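Side-chain contacts in putative esterase (Bacteroides intestinalis DSM 17393, PDB 5VOL), which probably hydrolyses ferulic acid esters of arabinoxylan, as a family 1 carbohydrate esterase of the alpha/beta-hydrolase clan: residues Tyr100-Pro104 with Gly105-Glu109; Glu109-Tyr113 with Thr114-Pro118. All blocks are in the same frame, centred on the assembly; numbering follows the deposited sequence.

Contact 1. Residues Tyr100-Pro104 with Gly105-Glu109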
loop_
_atom_site.group_PDB
_atom_site.type_symbol
_atom_site.label_atom_id
_atom_site.label_comp_id
_atom_site.label_asym_id
_atom_site.label_seq_id
_atom_site.Cartn_x
_atom_site.Cartn_y
_atom_site.Cartn_z
ATOM N N TYR C 100 -33.121 -0.186 2.295
ATOM C CA TYR C 100 -33.011 -1.050 1.113
ATOM C C TYR C 100 -33.978 -2.228 1.127
ATOM O O TYR C 100 -34.169 -2.878 0.106
ATOM C CB TYR C 100 -31.549 -1.565 0.964
ATOM C CG TYR C 100 -30.615 -0.426 0.631
ATOM C CD1 TYR C 100 -30.606 0.118 -0.641
ATOM C CD2 TYR C 100 -29.808 0.156 1.605
ATOM C CE1 TYR C 100 -29.803 1.196 -0.952
ATOM C CE2 TYR C 100 -28.993 1.234 1.304
ATOM C CZ TYR C 100 -28.997 1.744 0.013
ATOM O OH TYR C 100 -28.213 2.821 -0.335
ATOM N N PHE C 101 -34.596 -2.507 2.272
ATOM C CA PHE C 101 -35.476 -3.671 2.357
ATOM C C PHE C 101 -36.943 -3.232 2.268
ATOM O O PHE C 101 -37.251 -2.051 2.417
ATOM C CB PHE C 101 -35.225 -4.438 3.655
ATOM C CG PHE C 101 -33.752 -4.634 3.974
ATOM C CD1 PHE C 101 -32.884 -5.129 3.018
ATOM C CD2 PHE C 101 -33.250 -4.320 5.228
ATOM C CE1 PHE C 101 -31.527 -5.313 3.300
ATOM C CE2 PHE C 101 -31.895 -4.500 5.527
ATOM C CZ PHE C 101 -31.032 -5.003 4.558
ATOM N N ASP C 102 -37.837 -4.183 2.025
ATOM C CA ASP C 102 -39.270 -3.887 1.994
ATOM C C ASP C 102 -39.777 -3.498 3.371
ATOM O O ASP C 102 -39.665 -4.261 4.338
ATOM C CB ASP C 102 -40.044 -5.082 1.445
ATOM C CG ASP C 102 -40.138 -5.055 -0.050
ATOM O OD1 ASP C 102 -39.525 -4.152 -0.666
ATOM O OD2 ASP C 102 -40.836 -5.919 -0.625
ATOM N N MET C 103 -40.310 -2.285 3.449
ATOM C CA MET C 103 -40.885 -1.755 4.675
ATOM C C MET C 103 -42.357 -1.368 4.447
ATOM O O MET C 103 -42.781 -1.165 3.310
ATOM C CB MET C 103 -40.073 -0.551 5.158
ATOM C CG MET C 103 -38.596 -0.892 5.469
ATOM S SD MET C 103 -37.553 0.550 5.739
ATOM C CE MET C 103 -37.598 1.286 4.110
ATOM N N PRO C 104 -43.139 -1.265 5.530
ATOM C CA PRO C 104 -44.561 -0.878 5.393
ATOM C C PRO C 104 -44.720 0.499 4.749
ATOM O O PRO C 104 -44.273 1.492 5.323
ATOM C CB PRO C 104 -45.064 -0.874 6.840
ATOM C CG PRO C 104 -43.855 -0.764 7.678
ATOM C CD PRO C 104 -42.771 -1.508 6.931
ATOM N N GLY C 105 -45.315 0.553 3.563
ATOM C CA GLY C 105 -45.460 1.807 2.840
ATOM C C GLY C 105 -44.328 2.178 1.879
ATOM O O GLY C 105 -44.379 3.223 1.224
ATOM N N TRP C 106 -43.316 1.319 1.777
ATOM C CA TRP C 106 -42.116 1.629 1.005
ATOM C C TRP C 106 -41.365 0.327 0.707
ATOM O O TRP C 106 -40.459 -0.069 1.438
ATOM C CB TRP C 106 -41.239 2.618 1.779
ATOM C CG TRP C 106 -40.125 3.255 0.979
ATOM C CD1 TRP C 106 -38.789 2.958 1.039
ATOM C CD2 TRP C 106 -40.262 4.293 0.006
ATOM N NE1 TRP C 106 -38.086 3.760 0.166
ATOM C CE2 TRP C 106 -38.969 4.582 -0.485
ATOM C CE3 TRP C 106 -41.353 5.007 -0.501
ATOM C CZ2 TRP C 106 -38.742 5.557 -1.449
ATOM C CZ3 TRP C 106 -41.129 5.973 -1.454
ATOM C CH2 TRP C 106 -39.835 6.240 -1.924
ATOM N N LYS C 107 -41.772 -0.344 -0.361
ATOM C CA LYS C 107 -41.265 -1.659 -0.673
ATOM C C LYS C 107 -40.046 -1.496 -1.589
ATOM O O LYS C 107 -40.115 -1.759 -2.788
ATOM C CB LYS C 107 -42.361 -2.512 -1.326
ATOM C CG LYS C 107 -43.659 -2.556 -0.504
ATOM C CD LYS C 107 -44.498 -3.793 -0.802
ATOM C CE LYS C 107 -44.780 -3.915 -2.263
ATOM N NZ LYS C 107 -45.138 -5.314 -2.662
ATOM N N TYR C 108 -38.944 -1.021 -1.015
ATOM C CA TYR C 108 -37.795 -0.630 -1.826
ATOM C C TYR C 108 -37.159 -1.835 -2.501
ATOM O O TYR C 108 -36.731 -1.758 -3.652
ATOM C CB TYR C 108 -36.755 0.124 -0.981
ATOM C CG TYR C 108 -35.729 0.843 -1.830
ATOM C CD1 TYR C 108 -35.952 2.137 -2.276
ATOM C CD2 TYR C 108 -34.552 0.208 -2.219
ATOM C CE1 TYR C 108 -35.020 2.794 -3.059
ATOM C CE2 TYR C 108 -33.617 0.854 -3.008
ATOM C CZ TYR C 108 -33.853 2.144 -3.423
ATOM O OH TYR C 108 -32.925 2.792 -4.207
ATOM N N GLU C 109 -37.106 -2.960 -1.806
ATOM C CA GLU C 109 -36.473 -4.137 -2.385
ATOM C C GLU C 109 -37.271 -4.620 -3.599
ATOM O O GLU C 109 -36.705 -5.025 -4.630
ATOM C CB GLU C 109 -36.345 -5.245 -1.339
ATOM C CG GLU C 109 -35.492 -6.444 -1.780
ATOM C CD GLU C 109 -35.092 -7.332 -0.617
ATOM O OE1 GLU C 109 -34.897 -6.791 0.489
ATOM O OE2 GLU C 109 -34.978 -8.569 -0.794
HETATM O O HOH W 1 -37.211 -6.953 1.980
#
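The side chains of Tyr100 and Tyr108 run alongside each other in the same direction, their rings turned almost perpendicular (85°), with Tyr100 CD1 3.9 Å from Tyr108 CE2. At the turn end of this short beta hairpin, Met103 and Trp106 form an antiparallel hydrogen-bonded pair: Met103 N to Trp106 O and Trp106 N to Met103 O both span 3.0 Å, closing a type II turn through Pro104 and Gly105. On the side-chain level, Met103 bends at its last torsion (chi3 -66°), which brings CE to the edge of the indole, 3.7 Å from Trp106 CD1. Asp102 occupies the other face of the hairpin, where its CG packs 3.6 Å from Lys107 CB, while a probable hydrogen bond joins Thr110 OG1, in the first turn of the following helix, to Asp102 OD2. An alanine in place of Asp102 would probably leave that threonine hydroxyl without its partner and remove the carboxylate that lies against Lys107 CB. Glu109 sends OE1 to the edge of the Phe101 ring, 3.6 Å from CD1, the carboxylate and ring planes being 68° apart; a water joins this OE1 to Asp102 N. The other carboxylate oxygen, OE2, forms a salt bridge with Arg151 of helix 140-151, against which Phe101 also packs, while Met103 touches helix 182-192 and Trp106 reaches strand 24-32.

Contact 2. Residues Glu109-Tyr113 with Thr114-Pro118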
loop_
_atom_site.group_PDB
_atom_site.type_symbol
_atom_site.label_atom_id
_atom_site.label_comp_id
_atom_site.label_asym_id
_atom_site.label_seq_id
_atom_site.Cartn_x
_atom_site.Cartn_y
_atom_site.Cartn_z
ATOM N N GLU C 109 -37.106 -2.960 -1.806
ATOM C CA GLU C 109 -36.473 -4.137 -2.385
ATOM C C GLU C 109 -37.271 -4.620 -3.599
ATOM O O GLU C 109 -36.705 -5.025 -4.630
ATOM C CB GLU C 109 -36.345 -5.245 -1.339
ATOM C CG GLU C 109 -35.492 -6.444 -1.780
ATOM C CD GLU C 109 -35.092 -7.332 -0.617
ATOM O OE1 GLU C 109 -34.897 -6.791 0.489
ATOM O OE2 GLU C 109 -34.978 -8.569 -0.794
ATOM N N THR C 110 -38.597 -4.564 -3.490
ATOM C CA THR C 110 -39.436 -4.981 -4.599
ATOM C C THR C 110 -39.207 -4.040 -5.774
ATOM O O THR C 110 -39.159 -4.473 -6.924
ATOM C CB THR C 110 -40.949 -4.997 -4.205
ATOM O OG1 THR C 110 -41.160 -5.980 -3.186
ATOM C CG2 THR C 110 -41.806 -5.328 -5.406
ATOM N N PHE C 111 -39.043 -2.751 -5.477
ATOM C CA PHE C 111 -38.688 -1.780 -6.510
ATOM C C PHE C 111 -37.335 -2.151 -7.141
ATOM O O PHE C 111 -37.167 -2.114 -8.361
ATOM C CB PHE C 111 -38.624 -0.361 -5.934
ATOM C CG PHE C 111 -37.641 0.543 -6.647
ATOM C CD1 PHE C 111 -37.914 1.024 -7.915
ATOM C CD2 PHE C 111 -36.440 0.895 -6.045
ATOM C CE1 PHE C 111 -37.016 1.845 -8.571
ATOM C CE2 PHE C 111 -35.545 1.727 -6.678
ATOM C CZ PHE C 111 -35.819 2.196 -7.949
ATOM N N PHE C 112 -36.371 -2.492 -6.292
ATOM C CA PHE C 112 -35.010 -2.777 -6.765
ATOM C C PHE C 112 -35.006 -3.946 -7.757
ATOM O O PHE C 112 -34.482 -3.838 -8.865
ATOM C CB PHE C 112 -34.084 -3.083 -5.586
ATOM C CG PHE C 112 -32.649 -3.290 -5.993
ATOM C CD1 PHE C 112 -32.201 -4.546 -6.374
ATOM C CD2 PHE C 112 -31.764 -2.223 -6.019
ATOM C CE1 PHE C 112 -30.867 -4.747 -6.763
ATOM C CE2 PHE C 112 -30.433 -2.402 -6.411
ATOM C CZ PHE C 112 -29.987 -3.667 -6.784
ATOM N N TYR C 113 -35.612 -5.055 -7.358
ATOM C CA TYR C 113 -35.569 -6.289 -8.149
ATOM C C TYR C 113 -36.580 -6.418 -9.281
ATOM O O TYR C 113 -36.314 -7.148 -10.243
ATOM C CB TYR C 113 -35.728 -7.495 -7.229
ATOM C CG TYR C 113 -34.477 -7.686 -6.439
ATOM C CD1 TYR C 113 -33.341 -8.241 -7.032
ATOM C CD2 TYR C 113 -34.396 -7.257 -5.129
ATOM C CE1 TYR C 113 -32.162 -8.385 -6.317
ATOM C CE2 TYR C 113 -33.227 -7.394 -4.410
ATOM C CZ TYR C 113 -32.115 -7.959 -5.009
ATOM O OH TYR C 113 -30.958 -8.091 -4.285
ATOM N N THR C 114 -37.729 -5.741 -9.193
ATOM C CA THR C 114 -38.733 -5.941 -10.246
ATOM C C THR C 114 -38.816 -4.749 -11.176
ATOM O O THR C 114 -39.376 -4.860 -12.261
ATOM C CB THR C 114 -40.151 -6.216 -9.679
ATOM O OG1 THR C 114 -40.646 -5.035 -9.046
ATOM C CG2 THR C 114 -40.127 -7.364 -8.665
ATOM N N GLU C 115 -38.272 -3.606 -10.760
ATOM C CA GLU C 115 -38.318 -2.401 -11.595
ATOM C C GLU C 115 -36.920 -1.847 -11.929
ATOM O O GLU C 115 -36.581 -1.633 -13.099
ATOM C CB GLU C 115 -39.139 -1.305 -10.914
ATOM C CG GLU C 115 -40.633 -1.601 -10.767
ATOM C CD GLU C 115 -41.385 -0.446 -10.119
ATOM O OE1 GLU C 115 -40.905 0.087 -9.093
ATOM O OE2 GLU C 115 -42.452 -0.058 -10.642
ATOM N N PHE C 116 -36.119 -1.591 -10.898
ATOM C CA PHE C 116 -34.836 -0.911 -11.105
ATOM C C PHE C 116 -33.850 -1.785 -11.868
ATOM O O PHE C 116 -33.342 -1.377 -12.904
ATOM C CB PHE C 116 -34.227 -0.478 -9.769
ATOM C CG PHE C 116 -33.002 0.393 -9.913
ATOM C CD1 PHE C 116 -33.099 1.655 -10.464
ATOM C CD2 PHE C 116 -31.756 -0.056 -9.492
ATOM C CE1 PHE C 116 -31.976 2.472 -10.590
ATOM C CE2 PHE C 116 -30.619 0.750 -9.616
ATOM C CZ PHE C 116 -30.728 2.013 -10.168
ATOM N N LEU C 117 -33.594 -2.986 -11.363
ATOM C CA LEU C 117 -32.576 -3.857 -11.961
ATOM C C LEU C 117 -32.878 -4.197 -13.431
ATOM O O LEU C 117 -32.009 -4.060 -14.286
ATOM C CB LEU C 117 -32.419 -5.125 -11.120
ATOM C CG LEU C 117 -31.257 -6.055 -11.463
ATOM C CD1 LEU C 117 -30.718 -6.707 -10.211
ATOM C CD2 LEU C 117 -31.713 -7.120 -12.463
ATOM N N PRO C 118 -34.123 -4.615 -13.748
ATOM C CA PRO C 118 -34.397 -4.892 -15.167
ATOM C C PRO C 118 -34.233 -3.672 -16.070
ATOM O O PRO C 118 -33.713 -3.802 -17.177
ATOM C CB PRO C 118 -35.854 -5.373 -15.152
ATOM C CG PRO C 118 -36.025 -5.972 -13.806
ATOM C CD PRO C 118 -35.205 -5.098 -12.876
#
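Phe111, Phe112 and Phe116 form an aromatic cluster on helix 108-123, one of the helices that pack on the central sheet of this alpha/beta-hydrolase fold, at the point where the helix widens into a pi-type turn over residues 114-116. Phe116 CB sits over one face of the Phe111 ring in a CH-pi contact, 4.0 Å from the centroid and nearest to CZ. The Phe116 ring itself leads off toward Val85 and Pro87 of strand 83-87, and its plane is inclined by 42° to that of Phe111. On its other flank, Phe116 CD2 meets Phe112 CE2 at 4.1 Å. With CG anti to the backbone N (chi1 -176°), the Phe112 ring swings alongside Phe116 and Leu117, so that its CE1 also meets Leu117 CD1. At the edge of Phe111, in the ring plane, lies Glu115 OE1, 3.3 Å from CD1, with the carboxylate turned 86° to the ring; this oxygen is hydrogen-bonded to Ser19 OG, and OE2 to the backbone N of Lys20, so the carboxylate ties the helix to the end of strand 11-19 and the loop that follows it. The wide turn is visible in the backbone: Phe111 O accepts from both Glu115 N and Phe116 N, the latter at 2.8 Å and nearly straight on, and Leu117 N bonds to Phe112 O in the same five-residue register. Pro118 then brings no N-H to the turn before it, and the helix is kinked there, Pro118 CD resting 3.5 Å from Tyr113 O. One turn earlier, Thr114 OG1 folds back on its own helix and donates to Thr110 O at 2.7 Å, while Thr114 N reaches that carbonyl oxygen from the opposite face of its plane.

In the fold
Contacts 1 and 2 follow one another along the chain and share Glu109, their centres being about 11 Å apart. The hairpin of contact 1 runs directly into the helix of contact 2, and the Asp102-Thr110 bond, 2.6 Å between OD2 and OG1, is the tie between the two; Tyr108 and Phe111 add an edge-to-face ring contact. Both lie away from the calcium site formed by Asp221, Asp222 and Asp249. Contact 1 borders the probable nucleophile elbow, where Tyr100 touches Met140. Bound isopropanol, probably from crystallisation, lies about 4 Å from the side chains of Glu109 and of Thr110.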